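Local coordinates for protein BsaWI endonuclease (Geobacillus stearothermophilus, PDB 4ZSF) that is a PD-(D/E)XK-family restriction endonuclease that binds DNA and calcium ions and probably cleaves DNA in a metal-dependent manner, at residues D131-L135 with K181-F187; L217-H221 with F263-W267; W188-I192 with F245-A249; C7-Y11 with A55-H60. One frame throughout, in Å; residues are numbered along the deposited sequence. Where two conformers were deposited one is given.

Contact 1: D131-L135 with K181-F187; sequences DINWL and KAMEAFF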
# COMPACT_ATOMS: atom_id res chain seq x y z
N ASP A 131 7.07 -29.32 -0.92
CA ASP A 131 7.69 -28.08 -1.40
C ASP A 131 6.86 -27.37 -2.47
O ASP A 131 6.75 -26.13 -2.46
CB ASP A 131 9.06 -28.35 -2.04
CG ASP A 131 10.19 -28.56 -1.06
OD1 ASP A 131 10.05 -28.27 0.15
OD2 ASP A 131 11.27 -28.98 -1.58
N ILE A 132 6.35 -28.14 -3.43
CA ILE A 132 5.57 -27.53 -4.52
C ILE A 132 4.40 -26.76 -3.93
O ILE A 132 4.12 -25.64 -4.33
CB ILE A 132 5.00 -28.59 -5.49
CG1 ILE A 132 6.13 -29.38 -6.16
CG2 ILE A 132 4.12 -27.94 -6.57
CD1 ILE A 132 7.08 -28.53 -6.95
N ASN A 133 3.72 -27.37 -2.98
CA ASN A 133 2.57 -26.73 -2.34
C ASN A 133 2.95 -25.45 -1.60
O ASN A 133 2.25 -24.43 -1.69
CB ASN A 133 1.92 -27.70 -1.38
CG ASN A 133 1.15 -28.76 -2.14
OD1 ASN A 133 0.83 -28.54 -3.30
ND2 ASN A 133 0.92 -29.90 -1.52
N TRP A 134 4.07 -25.52 -0.91
CA TRP A 134 4.58 -24.36 -0.19
C TRP A 134 4.98 -23.23 -1.16
O TRP A 134 4.67 -22.06 -0.95
CB TRP A 134 5.77 -24.77 0.67
CG TRP A 134 6.30 -23.62 1.49
CD1 TRP A 134 5.81 -23.18 2.70
CD2 TRP A 134 7.38 -22.73 1.14
NE1 TRP A 134 6.56 -22.12 3.15
CE2 TRP A 134 7.51 -21.81 2.21
CE3 TRP A 134 8.26 -22.65 0.05
CZ2 TRP A 134 8.50 -20.81 2.21
CZ3 TRP A 134 9.23 -21.65 0.05
CH2 TRP A 134 9.34 -20.74 1.13
N LEU A 135 5.64 -23.59 -2.25
CA LEU A 135 6.00 -22.60 -3.24
C LEU A 135 4.76 -21.99 -3.87
O LEU A 135 4.73 -20.81 -4.17
CB LEU A 135 6.88 -23.20 -4.33
CG LEU A 135 8.28 -23.58 -3.83
CD1 LEU A 135 8.84 -24.57 -4.84
CD2 LEU A 135 9.20 -22.32 -3.64
N LYS A 181 10.39 -17.53 7.45
CA LYS A 181 9.59 -18.69 7.12
C LYS A 181 10.22 -19.58 6.02
O LYS A 181 10.11 -20.82 6.10
CB LYS A 181 8.17 -18.25 6.71
CG LYS A 181 7.34 -17.68 7.91
CD LYS A 181 7.40 -18.66 9.04
CE LYS A 181 6.33 -18.42 10.11
NZ LYS A 181 6.17 -19.70 10.93
N ALA A 182 10.88 -18.96 5.02
CA ALA A 182 11.57 -19.72 3.97
C ALA A 182 12.73 -20.50 4.59
O ALA A 182 12.95 -21.67 4.24
CB ALA A 182 12.08 -18.77 2.86
N MET A 183 13.44 -19.89 5.55
CA MET A 183 14.55 -20.61 6.23
C MET A 183 13.96 -21.76 7.05
O MET A 183 14.56 -22.84 7.11
CB MET A 183 15.37 -19.65 7.12
CG MET A 183 16.04 -18.55 6.26
SD MET A 183 17.34 -17.65 7.14
CE MET A 183 16.35 -16.74 8.31
N GLU A 184 12.82 -21.53 7.70
CA GLU A 184 12.16 -22.60 8.42
C GLU A 184 11.72 -23.77 7.52
O GLU A 184 11.61 -24.92 8.01
CB GLU A 184 10.92 -22.09 9.13
CG GLU A 184 11.19 -21.51 10.43
CD GLU A 184 9.87 -21.02 11.05
OE1 GLU A 184 8.80 -21.67 10.82
OE2 GLU A 184 9.92 -19.97 11.73
N ALA A 185 11.46 -23.45 6.26
CA ALA A 185 11.07 -24.43 5.24
C ALA A 185 12.25 -25.06 4.54
O ALA A 185 12.05 -25.83 3.60
CB ALA A 185 10.18 -23.78 4.19
N PHE A 186 13.45 -24.73 5.00
CA PHE A 186 14.71 -25.29 4.50
C PHE A 186 14.92 -24.89 3.05
O PHE A 186 15.35 -25.71 2.22
CB PHE A 186 14.79 -26.81 4.67
CG PHE A 186 14.63 -27.25 6.10
CD1 PHE A 186 15.74 -27.33 6.97
CD2 PHE A 186 13.37 -27.58 6.59
CE1 PHE A 186 15.58 -27.75 8.29
CE2 PHE A 186 13.19 -27.96 7.91
CZ PHE A 186 14.32 -28.10 8.77
N PHE A 187 14.78 -23.59 2.77
CA PHE A 187 15.29 -23.02 1.51
C PHE A 187 16.35 -21.98 1.84
O PHE A 187 16.29 -21.30 2.88
CB PHE A 187 14.17 -22.34 0.73
CG PHE A 187 13.15 -23.33 0.17
CD1 PHE A 187 12.03 -23.70 0.91
CD2 PHE A 187 13.34 -23.87 -1.12
CE1 PHE A 187 11.09 -24.63 0.37
CE2 PHE A 187 12.41 -24.78 -1.63
CZ PHE A 187 11.32 -25.15 -0.91

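Contact 2: L217-H221 with F263-W267; sequences LNGWH and FNYEW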
# COMPACT_ATOMS: atom_id res chain seq x y z
N LEU A 217 17.53 -13.68 16.05
CA LEU A 217 18.09 -14.48 14.95
C LEU A 217 18.32 -13.64 13.71
O LEU A 217 17.71 -12.57 13.56
CB LEU A 217 17.15 -15.60 14.58
CG LEU A 217 16.70 -16.47 15.77
CD1 LEU A 217 15.83 -17.60 15.26
CD2 LEU A 217 17.94 -17.01 16.47
N ASN A 218 19.17 -14.13 12.81
CA ASN A 218 19.34 -13.51 11.50
C ASN A 218 18.03 -13.60 10.66
O ASN A 218 17.25 -14.56 10.82
CB ASN A 218 20.50 -14.15 10.73
CG ASN A 218 20.44 -15.68 10.71
OD1 ASN A 218 20.50 -16.31 11.76
ND2 ASN A 218 20.29 -16.28 9.51
N GLY A 219 17.79 -12.61 9.80
CA GLY A 219 16.51 -12.56 9.08
C GLY A 219 16.62 -13.21 7.71
O GLY A 219 15.59 -13.55 7.07
N TRP A 220 17.87 -13.40 7.27
CA TRP A 220 18.24 -13.97 5.96
C TRP A 220 19.48 -14.83 6.13
O TRP A 220 20.21 -14.63 7.08
CB TRP A 220 18.54 -12.90 4.87
CG TRP A 220 17.30 -12.08 4.46
CD1 TRP A 220 16.52 -12.31 3.36
CD2 TRP A 220 16.75 -10.96 5.13
NE1 TRP A 220 15.51 -11.41 3.33
CE2 TRP A 220 15.63 -10.55 4.39
CE3 TRP A 220 17.10 -10.24 6.30
CZ2 TRP A 220 14.81 -9.48 4.79
CZ3 TRP A 220 16.29 -9.15 6.69
CH2 TRP A 220 15.17 -8.78 5.92
N HIS A 221 19.75 -15.71 5.16
CA HIS A 221 21.03 -16.38 5.09
C HIS A 221 22.10 -15.39 4.66
O HIS A 221 23.26 -15.47 5.08
CB HIS A 221 20.98 -17.57 4.09
CG HIS A 221 20.22 -18.72 4.65
ND1 HIS A 221 19.11 -19.25 4.04
CD2 HIS A 221 20.39 -19.44 5.80
CE1 HIS A 221 18.64 -20.26 4.76
NE2 HIS A 221 19.39 -20.38 5.85
N PHE A 263 19.78 -26.86 6.78
CA PHE A 263 19.59 -25.58 6.04
C PHE A 263 18.49 -24.75 6.67
O PHE A 263 17.66 -24.20 5.97
CB PHE A 263 19.28 -25.83 4.57
CG PHE A 263 20.01 -24.87 3.64
CD1 PHE A 263 19.93 -23.49 3.85
CD2 PHE A 263 20.79 -25.33 2.59
CE1 PHE A 263 20.64 -22.57 3.03
CE2 PHE A 263 21.51 -24.44 1.77
CZ PHE A 263 21.41 -23.05 1.96
N ASN A 264 18.48 -24.67 8.00
CA ASN A 264 17.61 -23.72 8.72
C ASN A 264 18.35 -22.36 8.78
O ASN A 264 19.34 -22.15 8.07
CB ASN A 264 17.25 -24.20 10.15
CG ASN A 264 18.46 -24.24 11.09
OD1 ASN A 264 19.63 -24.14 10.66
ND2 ASN A 264 18.20 -24.40 12.38
N TYR A 265 17.89 -21.47 9.66
CA TYR A 265 18.47 -20.13 9.73
C TYR A 265 19.98 -20.13 10.07
O TYR A 265 20.65 -19.16 9.79
CB TYR A 265 17.66 -19.26 10.76
CG TYR A 265 17.92 -19.67 12.19
CD1 TYR A 265 18.99 -19.12 12.89
CD2 TYR A 265 17.16 -20.68 12.82
CE1 TYR A 265 19.27 -19.50 14.20
CE2 TYR A 265 17.45 -21.07 14.16
CZ TYR A 265 18.52 -20.47 14.80
OH TYR A 265 18.83 -20.82 16.09
N GLU A 266 20.50 -21.20 10.68
CA GLU A 266 21.87 -21.20 11.13
C GLU A 266 22.86 -21.31 9.99
O GLU A 266 24.03 -20.92 10.12
CB GLU A 266 22.13 -22.37 12.12
CG GLU A 266 21.29 -22.27 13.36
CD GLU A 266 21.55 -23.45 14.27
OE1 GLU A 266 22.57 -23.41 15.02
OE2 GLU A 266 20.75 -24.40 14.25
N TRP A 267 22.39 -21.83 8.86
CA TRP A 267 23.29 -22.06 7.72
C TRP A 267 23.96 -20.74 7.32
O TRP A 267 23.32 -19.68 7.26
CB TRP A 267 22.54 -22.63 6.52
CG TRP A 267 23.45 -22.97 5.34
CD1 TRP A 267 24.04 -24.20 5.11
CD2 TRP A 267 23.88 -22.11 4.29
NE1 TRP A 267 24.80 -24.14 3.95
CE2 TRP A 267 24.71 -22.87 3.43
CE3 TRP A 267 23.62 -20.76 3.97
CZ2 TRP A 267 25.30 -22.33 2.26
CZ3 TRP A 267 24.21 -20.20 2.78
CH2 TRP A 267 25.02 -20.99 1.94

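Contact 3: W188-I192 with F245-A249; sequences WSVAI and FVQHA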
# COMPACT_ATOMS: atom_id res chain seq x y z
N TRP A 188 17.28 -21.80 0.89
CA TRP A 188 18.20 -20.63 0.95
C TRP A 188 17.37 -19.39 0.84
O TRP A 188 16.55 -19.28 -0.07
CB TRP A 188 19.16 -20.74 -0.20
CG TRP A 188 20.32 -19.80 -0.15
CD1 TRP A 188 21.08 -19.44 0.96
CD2 TRP A 188 20.90 -19.14 -1.28
NE1 TRP A 188 22.10 -18.62 0.54
CE2 TRP A 188 22.01 -18.42 -0.82
CE3 TRP A 188 20.59 -19.10 -2.66
CZ2 TRP A 188 22.83 -17.66 -1.69
CZ3 TRP A 188 21.38 -18.36 -3.51
CH2 TRP A 188 22.47 -17.61 -3.02
N SER A 189 17.56 -18.43 1.74
CA SER A 189 16.71 -17.24 1.68
C SER A 189 17.59 -16.01 1.68
O SER A 189 18.30 -15.74 2.64
CB SER A 189 15.72 -17.18 2.87
OG SER A 189 14.92 -16.02 2.76
N VAL A 190 17.58 -15.28 0.57
CA VAL A 190 18.49 -14.13 0.52
C VAL A 190 17.84 -12.89 -0.02
O VAL A 190 16.71 -12.93 -0.53
CB VAL A 190 19.75 -14.45 -0.36
CG1 VAL A 190 20.58 -15.57 0.29
CG2 VAL A 190 19.33 -14.81 -1.79
N ALA A 191 18.54 -11.76 0.13
CA ALA A 191 18.00 -10.50 -0.39
C ALA A 191 19.08 -9.82 -1.20
O ALA A 191 20.27 -9.93 -0.83
CB ALA A 191 17.58 -9.62 0.71
N ILE A 192 18.69 -9.10 -2.25
CA ILE A 192 19.65 -8.32 -3.08
C ILE A 192 19.12 -6.93 -3.02
O ILE A 192 17.91 -6.72 -3.31
CB ILE A 192 19.67 -8.89 -4.51
CG1 ILE A 192 20.31 -10.29 -4.48
CG2 ILE A 192 20.49 -7.96 -5.47
CD1 ILE A 192 20.22 -11.08 -5.83
N PHE A 245 27.23 -13.50 -4.46
CA PHE A 245 25.93 -14.17 -4.60
C PHE A 245 26.10 -15.49 -5.40
O PHE A 245 25.57 -16.55 -5.02
CB PHE A 245 24.92 -13.23 -5.30
CG PHE A 245 23.63 -13.95 -5.73
CD1 PHE A 245 22.61 -14.19 -4.82
CD2 PHE A 245 23.46 -14.34 -7.05
CE1 PHE A 245 21.44 -14.88 -5.22
CE2 PHE A 245 22.32 -15.03 -7.45
CZ PHE A 245 21.29 -15.29 -6.55
N VAL A 246 26.79 -15.41 -6.53
CA VAL A 246 26.99 -16.61 -7.36
C VAL A 246 27.81 -17.66 -6.60
O VAL A 246 27.42 -18.85 -6.60
CB VAL A 246 27.68 -16.28 -8.71
CG1 VAL A 246 28.11 -17.59 -9.50
CG2 VAL A 246 26.79 -15.42 -9.55
N GLN A 247 28.90 -17.25 -5.94
CA GLN A 247 29.70 -18.28 -5.25
C GLN A 247 28.91 -18.89 -4.05
O GLN A 247 28.99 -20.11 -3.79
CB GLN A 247 31.06 -17.69 -4.83
CG GLN A 247 31.90 -17.29 -6.06
CD GLN A 247 32.14 -18.47 -6.98
OE1 GLN A 247 32.50 -19.53 -6.49
NE2 GLN A 247 31.81 -18.34 -8.26
N HIS A 248 28.12 -18.08 -3.34
CA HIS A 248 27.33 -18.65 -2.24
C HIS A 248 26.20 -19.54 -2.79
O HIS A 248 25.84 -20.54 -2.14
CB HIS A 248 26.77 -17.56 -1.32
CG HIS A 248 27.84 -16.79 -0.59
ND1 HIS A 248 27.60 -15.59 0.06
CD2 HIS A 248 29.17 -17.03 -0.46
CE1 HIS A 248 28.72 -15.15 0.60
NE2 HIS A 248 29.69 -16.01 0.31
N ALA A 249 25.64 -19.16 -3.93
CA ALA A 249 24.58 -20.02 -4.53
C ALA A 249 25.15 -21.43 -4.81
O ALA A 249 24.42 -22.43 -4.67
CB ALA A 249 24.05 -19.44 -5.82

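Contact 4: C7-Y11 with A55-H60; sequences CISTY and AVYSAH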
# COMPACT_ATOMS: atom_id res chain seq x y z
N CYS A 7 -13.06 27.68 -3.57
CA CYS A 7 -12.29 26.69 -2.75
C CYS A 7 -10.85 27.10 -2.63
O CYS A 7 -10.24 26.98 -1.56
CB CYS A 7 -12.34 25.29 -3.34
SG CYS A 7 -13.93 24.53 -3.08
N ILE A 8 -10.30 27.58 -3.74
CA ILE A 8 -8.89 27.96 -3.77
C ILE A 8 -8.67 29.08 -2.72
O ILE A 8 -7.71 29.05 -1.90
CB ILE A 8 -8.48 28.52 -5.16
CG1 ILE A 8 -8.42 27.45 -6.25
CG2 ILE A 8 -7.17 29.31 -5.08
CD1 ILE A 8 -7.89 26.16 -5.83
N SER A 9 -9.56 30.06 -2.74
CA SER A 9 -9.35 31.26 -1.94
C SER A 9 -9.67 30.97 -0.48
O SER A 9 -9.00 31.45 0.43
CB SER A 9 -10.19 32.43 -2.48
OG SER A 9 -11.56 32.26 -2.15
N THR A 10 -10.68 30.14 -0.25
CA THR A 10 -11.11 29.82 1.10
C THR A 10 -10.10 28.91 1.83
O THR A 10 -9.79 29.14 3.02
CB THR A 10 -12.51 29.19 1.08
OG1 THR A 10 -13.44 30.13 0.50
CG2 THR A 10 -12.97 28.77 2.49
N TYR A 11 -9.59 27.89 1.11
CA TYR A 11 -8.56 27.00 1.72
C TYR A 11 -7.35 27.88 2.17
O TYR A 11 -6.83 27.73 3.28
CB TYR A 11 -8.13 25.97 0.72
CG TYR A 11 -6.91 25.19 1.17
CD1 TYR A 11 -5.65 25.69 0.87
CD2 TYR A 11 -7.03 24.02 1.91
CE1 TYR A 11 -4.50 25.01 1.29
CE2 TYR A 11 -5.89 23.33 2.34
CZ TYR A 11 -4.64 23.87 2.03
OH TYR A 11 -3.50 23.24 2.43
N ALA A 55 -11.36 20.44 -5.97
CA ALA A 55 -10.88 21.82 -5.94
C ALA A 55 -10.07 22.09 -4.65
O ALA A 55 -9.06 22.78 -4.66
CB ALA A 55 -12.10 22.77 -6.03
N VAL A 56 -10.50 21.46 -3.56
CA VAL A 56 -9.75 21.55 -2.29
C VAL A 56 -8.37 20.88 -2.45
O VAL A 56 -7.33 21.35 -2.00
CB VAL A 56 -10.54 20.84 -1.17
CG1 VAL A 56 -9.70 20.82 0.13
CG2 VAL A 56 -11.86 21.67 -0.93
N TYR A 57 -8.40 19.74 -3.08
CA TYR A 57 -7.11 19.04 -3.44
C TYR A 57 -6.18 19.98 -4.22
O TYR A 57 -4.97 20.07 -3.93
CB TYR A 57 -7.43 17.84 -4.26
CG TYR A 57 -6.29 17.20 -5.00
CD1 TYR A 57 -5.38 16.37 -4.32
CD2 TYR A 57 -6.12 17.40 -6.38
CE1 TYR A 57 -4.33 15.67 -5.06
CE2 TYR A 57 -5.06 16.74 -7.12
CZ TYR A 57 -4.20 15.88 -6.44
OH TYR A 57 -3.23 15.24 -7.21
N SER A 58 -6.74 20.64 -5.23
CA SER A 58 -5.99 21.58 -6.05
C SER A 58 -5.35 22.65 -5.17
O SER A 58 -4.18 22.99 -5.36
CB SER A 58 -6.89 22.25 -7.10
OG SER A 58 -6.13 23.11 -7.94
N ALA A 59 -6.11 23.17 -4.20
CA ALA A 59 -5.62 24.26 -3.36
C ALA A 59 -4.51 23.74 -2.47
O ALA A 59 -3.47 24.39 -2.29
CB ALA A 59 -6.78 24.85 -2.50
N HIS A 60 -4.71 22.55 -1.94
CA HIS A 60 -3.72 22.00 -1.02
C HIS A 60 -2.45 21.69 -1.80
O HIS A 60 -1.34 22.00 -1.37
CB HIS A 60 -4.23 20.71 -0.32
CG HIS A 60 -3.22 20.10 0.61
ND1 HIS A 60 -2.94 20.63 1.86
CD2 HIS A 60 -2.42 19.00 0.47
CE1 HIS A 60 -2.03 19.86 2.46
NE2 HIS A 60 -1.71 18.86 1.64

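Contact 1: D131-L135 with K181-F187
Helix 172-184 ends here, and its last turn and exit meet helix 129-140 mainly through Trp-134. Lys-181 comes first: its carbonyl O lies 4.2 Å from Trp-134 CZ2, while its NZ forms a salt bridge with Glu-184 OE1 at 3.3 Å, weak as a hydrogen bond. Ala-182 follows, its CB 3.8 Å from Trp-134 CH2. Ala-185 sets its methyl over the indole face, a CH-pi contact with CB 4.1 Å from the centroid of the six-membered ring. Phe-186 has positive phi and leaves the helix; Phe-187 N bonds back to Ala-182 O at 3.0 Å, part of a Schellman motif that ends the helix and swings the chain round. That turn brings Phe-187 against Trp-134, with CE1 3.5 Å from Trp-134 CE3. Their planes are only 11° apart, but the rings are slid so far that they barely overlap. Phe-187 CZ also lies 3.5 Å from Asp-131 OD1; Asp-131 itself forms a salt bridge with Arg-260, whose side chain makes a cation-pi contact with Phe-187. Trp-134 and Phe-187 both touch Cys-161 of strand 155-165, so this is helix-to-helix packing beside the central sheet of a PD-(D/E)XK nuclease fold, with a Schellman turn leading from helix into strand 188-193.

Contact 2: L217-H221 with F263-W267
Two irregular pieces of chain face each other here, the loop running into strand 222-226 and the turn that follows helix 243-258. Leu-217 opens the contact by laying CD1 over the ring of Tyr-265, a CH-pi contact 3.9 Å from the centroid and 7° off the normal; its CD2 is 3.6 Å from Tyr-265 CE1. Asn-218 is the first polar tie. Its ND2 donates to Tyr-265 O at 2.9 Å and, within its own segment, to Trp-220 O at 2.9 Å, so one amide holds both loops. The intervening Gly-219 bonds its O to Ser-179, and the side chain of Trp-220 packs on helix 172-184 and strand 188-193. His-221 then reaches across: NE2 donates to Asn-264 O at 2.8 Å, nearly straight at 168°. Phe-263 and Trp-267 each direct a ring edge at the imidazole face, with centroids 5.0 and 5.6 Å from that of His-221, giving T-shaped pairs. The facing turn is type I, from Asn-264 to Trp-267, and begins with an Asx turn in which Asn-264 OD1 accepts from Glu-266 N at 3.1 Å. Since His-221 ND1 is also hydrogen-bonded, to Ser-189 N, this nitrogen accepts while NE2 donates: the chemistry implies a neutral imidazole protonated on NE2, joining strand 188-193 to the C-terminal turn.

Contact 3: W188-I192 with F245-A249
Strand 188-192 runs antiparallel to helix 245-249, their axes 11.5 Å apart at 177°; no hydrogen bond crosses the gap, which is filled mostly by side chains. Trp-188, Val-190 and Ile-192 all point toward the helix. Trp-188 has a t chi1 (-168°) that extends its indole across to the helix backbone, where CH2 lies 3.5 Å from Ala-249 CA and CZ3 is 3.7 Å from Ala-249 CB; the small alanine lets the ring come this close. The CA-to-CB bond of Phe-245, also t at chi1 (169°), points sideways to the strand, but the ring comes in among the strand side chains. Its CE1 is 3.7 Å from Trp-188 CH2, the two rings inclined by 25° and hardly overlapping. Val-190 CG2 meets the ring edge, 4.0 Å from Phe-245 CE1. Ile-192, with chi1 m and chi2 t, extends CD1 over the ring face, 4.2 Å from the centroid in a CH-pi contact. Of the His-248 side chain CB comes nearest, 4.0 Å from Trp-188 CZ2, while the ring leads away, ND1 bonding Tyr-224 OH. A helix laid along a central strand, sealed by aromatic and aliphatic side chains, is the layered alpha/beta core of the PD-(D/E)XK fold.

Contact 4: C7-Y11 with A55-H60
Ala-59 sits at the apolar centre of a helix pair in the all-helical N-terminal part of the chain, where segments 7-11 and 55-60, of helices 3-22 and 49-65, cross at -53° with axes 8.5 Å apart. Having only a methyl, Ala-59 lets the backbones come close, its CA 5.0 Å from Ile-8 CA. Ala-59 CB is 3.7 Å from both Ile-8 CD1 and Tyr-11 CD1. One turn back, Cys-7 CB meets Ala-55 CB at 3.7 Å, and Cys-7 SG lies 4.1 Å from Val-56 CG2. Helix 25-43 adds Ala-40 against Cys-7 and Ala-32 against Tyr-11. Farther out, Ile-8 CD1 reaches Ser-58 OG at 4.1 Å. At the polar edge the ring of Tyr-11 covers the backbone at Ala-59 and His-60, and its hydroxyl also bonds to Arg-63. His-60 NE2 bonds to Ser-82 of the second subunit, where Trp-83 packs on Val-56, tying this bundle to that subunit. The hydrogen bond that closes the contact joins Tyr-11 OH to His-60 ND1 at 2.7 Å.

Contacts 1, 2 and 3 form one continuous patch of the nuclease part, with centres 12 to 16 Å apart, whereas contact 4 lies across the chain's centre, its centre 51 to 53 Å from theirs, in the helical N-terminal part. Strand 188-193 joins the three: it follows the helix end of contact 1, and His-221 ND1 of contact 2 lies 2.9 Å from Ser-189 N of contact 3. Asn-218's side chain is about 5 Å from a bound calcium ion, and Phe-245's about 9 Å from that of Asp-239, a calcium-binding residue whose ion is absent from this chain. Contact 4 comes nearest the DNA, about 5 Å between closest atoms, against 11 to 13 Å for the others.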